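Long-range contact in agglutinin alpha chain (Maclura pomifera, PDB 3LLZ), which binds galactose-containing glycans as a jacalin-family lectin, recognising the T-antigen disaccharide Gal-beta1,3-GalNAc: residues 60-65 with 88-93. Numbering follows the deposited sequence.
Sequences FPSEYI and TNKQTY
Glu-63 receives two hydroxyl hydrogen bonds on one carboxylate oxygen where the loop entering strand 65-75 meets the turn that joins strands 78-88 and 92-97, in an antiparallel sheet of the beta-prism (type I) fold of jacalin-related lectins. Thr-88 OG1 donates to the anti lone pair of Glu-63 OE1 over 2.7 Å. The phenol of Tyr-93 comes tip to tip with the carboxylate and donates a hydrogen bond on the syn side, Tyr-93 OH to Glu-63 OE1 also at 2.7 Å. An acid suits this place because one carboxylate oxygen offers both a syn and an anti side, and Tyr-93 and Thr-88 take one each. Its reach comes from CG lying anti to the backbone N (chi1 -178°) and from an extended chain, along which Glu-63 CG packs on Lys-90 CG at 3.8 Å.

Asn-89 does the second half of the work by reading the backbone of the facing loop. Its amide presents both polar ends at once: Asn-89 ND2 donates to Ser-62 O at 2.9 Å, nearly straight at 164°, while Asn-89 OD1 accepts from Tyr-64 N at 2.8 Å. This flat group is stacked over one face of the Tyr-64 ring, the two planes 23° apart, with Asn-89 ND2 3.5 Å from Tyr-64 CE1. A longer, more bent backbone bond, Asn-89 N to Tyr-64 O, continues the pairing toward Ile-65 and Thr-88, which form a non-hydrogen-bonded antiparallel pair.

Further out, Glu-59 N holds the other carboxylate oxygen of Glu-63, and Glu-59 O takes Ser-62 OG; the side chains of Glu-63 and Tyr-93 also touch Leu-58. Threonine fits at 88 because its hydroxyl can donate and accept together: besides donating to Glu-63 OE1, it closes an ST turn by accepting from Lys-90 N. Thr-88 OG1 also accepts from Gln-91 N at 3.0 Å.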
ATOM      1  N   PHE A  60       5.845  12.307  18.282  1.00 20.09           N
ATOM      2  CA  PHE A  60       5.208  12.195  16.974  1.00 21.50           C
ATOM      3  C   PHE A  60       5.174  13.577  16.323  1.00 21.93           C
ATOM      4  O   PHE A  60       4.873  14.570  16.986  1.00 23.58           O
ATOM      5  CB  PHE A  60       3.782  11.670  17.147  1.00 20.81           C
ATOM      6  CG  PHE A  60       3.029  11.507  15.858  1.00 20.72           C
ATOM      7  CD1 PHE A  60       3.205  10.375  15.069  1.00 19.13           C
ATOM      8  CD2 PHE A  60       2.155  12.497  15.425  1.00 20.74           C
ATOM      9  CE1 PHE A  60       2.521  10.232  13.865  1.00 19.65           C
ATOM     10  CE2 PHE A  60       1.467  12.364  14.223  1.00 19.97           C
ATOM     11  CZ  PHE A  60       1.651  11.230  13.441  1.00 20.63           C
ATOM     12  N   PRO A  61       5.449  13.662  15.010  1.00 21.02           N
ATOM     13  CA  PRO A  61       5.786  12.585  14.073  1.00 20.11           C
ATOM     14  C   PRO A  61       7.281  12.407  13.793  1.00 19.91           C
ATOM     15  O   PRO A  61       7.664  11.536  13.005  1.00 19.07           O
ATOM     16  CB  PRO A  61       5.037  13.002  12.822  1.00 21.06           C
ATOM     17  CG  PRO A  61       5.296  14.473  12.809  1.00 20.79           C
ATOM     18  CD  PRO A  61       5.092  14.886  14.267  1.00 22.24           C
ATOM     19  N   SER A  62       8.124  13.225  14.417  1.00 18.66           N
ATOM     20  CA  SER A  62       9.565  13.124  14.190  1.00 19.37           C
ATOM     21  C   SER A  62      10.136  11.813  14.722  1.00 17.88           C
ATOM     22  O   SER A  62      11.100  11.281  14.169  1.00 19.00           O
ATOM     23  CB  SER A  62      10.298  14.309  14.833  1.00 20.55           C
ATOM     24  OG  SER A  62      10.151  14.313  16.239  1.00 24.53           O
ATOM     25  N   GLU A  63       9.538  11.294  15.790  1.00 17.20           N
ATOM     26  CA  GLU A  63       9.992  10.040  16.381  1.00 16.40           C
ATOM     27  C   GLU A  63       9.016   8.912  16.073  1.00 14.70           C
ATOM     28  O   GLU A  63       7.802   9.071  16.208  1.00 15.16           O
ATOM     29  CB  GLU A  63      10.131  10.179  17.901  1.00 16.58           C
ATOM     30  CG  GLU A  63      10.650   8.912  18.575  1.00 16.97           C
ATOM     31  CD  GLU A  63      10.780   9.038  20.083  1.00 19.21           C
ATOM     32  OE1 GLU A  63      11.479   8.191  20.678  1.00 18.56           O
ATOM     33  OE2 GLU A  63      10.184   9.966  20.674  1.00 18.60           O
ATOM     34  N   TYR A  64       9.554   7.772  15.653  1.00 14.39           N
ATOM     35  CA  TYR A  64       8.731   6.612  15.343  1.00 14.84           C
ATOM     36  C   TYR A  64       9.516   5.341  15.627  1.00 13.31           C
ATOM     37  O   TYR A  64      10.744   5.337  15.619  1.00 14.52           O
ATOM     38  CB  TYR A  64       8.290   6.632  13.875  1.00 14.15           C
ATOM     39  CG  TYR A  64       9.426   6.884  12.920  1.00 15.44           C
ATOM     40  CD1 TYR A  64       9.869   8.181  12.665  1.00 16.30           C
ATOM     41  CD2 TYR A  64      10.101   5.824  12.315  1.00 18.53           C
ATOM     42  CE1 TYR A  64      10.959   8.417  11.836  1.00 19.85           C
ATOM     43  CE2 TYR A  64      11.194   6.049  11.486  1.00 21.01           C
ATOM     44  CZ  TYR A  64      11.618   7.347  11.253  1.00 21.71           C
ATOM     45  OH  TYR A  64      12.713   7.576  10.454  1.00 25.34           O
ATOM     46  N   ILE A  65       8.789   4.264  15.877  1.00 12.49           N
ATOM     47  CA  ILE A  65       9.385   2.972  16.178  1.00 12.13           C
ATOM     48  C   ILE A  65      10.070   2.347  14.963  1.00 13.67           C
ATOM     49  O   ILE A  65       9.489   2.291  13.878  1.00 14.14           O
ATOM     50  CB  ILE A  65       8.294   2.019  16.699  1.00 12.21           C
ATOM     51  CG1 ILE A  65       7.724   2.570  18.013  1.00 13.36           C
ATOM     52  CG2 ILE A  65       8.853   0.617  16.879  1.00 12.89           C
ATOM     53  CD1 ILE A  65       6.464   1.872  18.483  1.00 13.04           C
ATOM     54  N   THR A  88      13.244   3.383  18.789  1.00 15.16           N
ATOM     55  CA  THR A  88      12.770   4.386  17.843  1.00 16.36           C
ATOM     56  C   THR A  88      13.995   4.964  17.156  1.00 16.83           C
ATOM     57  O   THR A  88      15.119   4.550  17.432  1.00 16.49           O
ATOM     58  CB  THR A  88      11.999   5.534  18.530  1.00 17.02           C
ATOM     59  OG1 THR A  88      12.907   6.354  19.278  1.00 17.79           O
ATOM     60  CG2 THR A  88      10.938   4.973  19.465  1.00 17.44           C
ATOM     61  N   ASN A  89      13.779   5.912  16.255  1.00 17.54           N
ATOM     62  CA  ASN A  89      14.886   6.536  15.549  1.00 18.50           C
ATOM     63  C   ASN A  89      15.621   7.503  16.474  1.00 20.15           C
ATOM     64  O   ASN A  89      16.685   8.017  16.131  1.00 21.82           O
ATOM     65  CB  ASN A  89      14.366   7.270  14.306  1.00 18.56           C
ATOM     66  CG  ASN A  89      13.295   8.295  14.632  1.00 18.55           C
ATOM     67  OD1 ASN A  89      12.373   8.025  15.401  1.00 18.52           O
ATOM     68  ND2 ASN A  89      13.406   9.473  14.035  1.00 19.77           N
ATOM     69  N   LYS A  90      15.063   7.728  17.660  1.00 20.27           N
ATOM     70  CA  LYS A  90      15.662   8.642  18.626  1.00 20.95           C
ATOM     71  C   LYS A  90      16.282   7.957  19.842  1.00 22.43           C
ATOM     72  O   LYS A  90      17.308   8.408  20.357  1.00 22.94           O
ATOM     73  CB  LYS A  90      14.620   9.657  19.105  1.00 22.70           C
ATOM     74  CG  LYS A  90      14.036  10.535  18.008  1.00 24.53           C
ATOM     75  CD  LYS A  90      15.095  11.419  17.367  1.00 29.17           C
ATOM     76  CE  LYS A  90      14.471  12.381  16.367  1.00 31.61           C
ATOM     77  NZ  LYS A  90      13.445  13.256  17.008  1.00 34.18           N
ATOM     78  N   GLN A  91      15.665   6.875  20.308  1.00 21.13           N
ATOM     79  CA  GLN A  91      16.182   6.178  21.481  1.00 21.66           C
ATOM     80  C   GLN A  91      15.570   4.793  21.649  1.00 20.96           C
ATOM     81  O   GLN A  91      14.765   4.353  20.829  1.00 19.48           O
ATOM     82  CB  GLN A  91      15.906   7.010  22.735  1.00 22.81           C
ATOM     83  CG  GLN A  91      14.436   7.090  23.117  1.00 24.81           C
ATOM     84  CD  GLN A  91      14.151   8.195  24.116  1.00 28.20           C
ATOM     85  OE1 GLN A  91      14.095   9.370  23.756  1.00 31.59           O
ATOM     86  NE2 GLN A  91      13.982   7.823  25.378  1.00 27.98           N
ATOM     87  N   THR A  92      15.956   4.112  22.721  1.00 19.53           N
ATOM     88  CA  THR A  92      15.444   2.779  23.003  1.00 20.05           C
ATOM     89  C   THR A  92      14.721   2.756  24.340  1.00 20.35           C
ATOM     90  O   THR A  92      15.232   3.254  25.344  1.00 21.17           O
ATOM     91  CB  THR A  92      16.584   1.733  23.039  1.00 20.47           C
ATOM     92  OG1 THR A  92      17.202   1.658  21.749  1.00 21.93           O
ATOM     93  CG2 THR A  92      16.042   0.358  23.411  1.00 21.77           C
ATOM     94  N   TYR A  93      13.522   2.183  24.340  1.00 19.06           N
ATOM     95  CA  TYR A  93      12.727   2.067  25.551  1.00 19.10           C
ATOM     96  C   TYR A  93      12.693   0.591  25.913  1.00 18.83           C
ATOM     97  O   TYR A  93      12.128  -0.224  25.181  1.00 18.06           O
ATOM     98  CB  TYR A  93      11.301   2.578  25.326  1.00 20.31           C
ATOM     99  CG  TYR A  93      11.229   3.996  24.807  1.00 21.84           C
ATOM    100  CD1 TYR A  93      11.349   4.265  23.443  1.00 23.27           C
ATOM    101  CD2 TYR A  93      11.070   5.072  25.679  1.00 23.28           C
ATOM    102  CE1 TYR A  93      11.310   5.570  22.960  1.00 24.48           C
ATOM    103  CE2 TYR A  93      11.031   6.384  25.206  1.00 23.78           C
ATOM    104  CZ  TYR A  93      11.154   6.623  23.845  1.00 23.89           C
ATOM    105  OH  TYR A  93      11.123   7.911  23.363  1.00 26.01           O
TER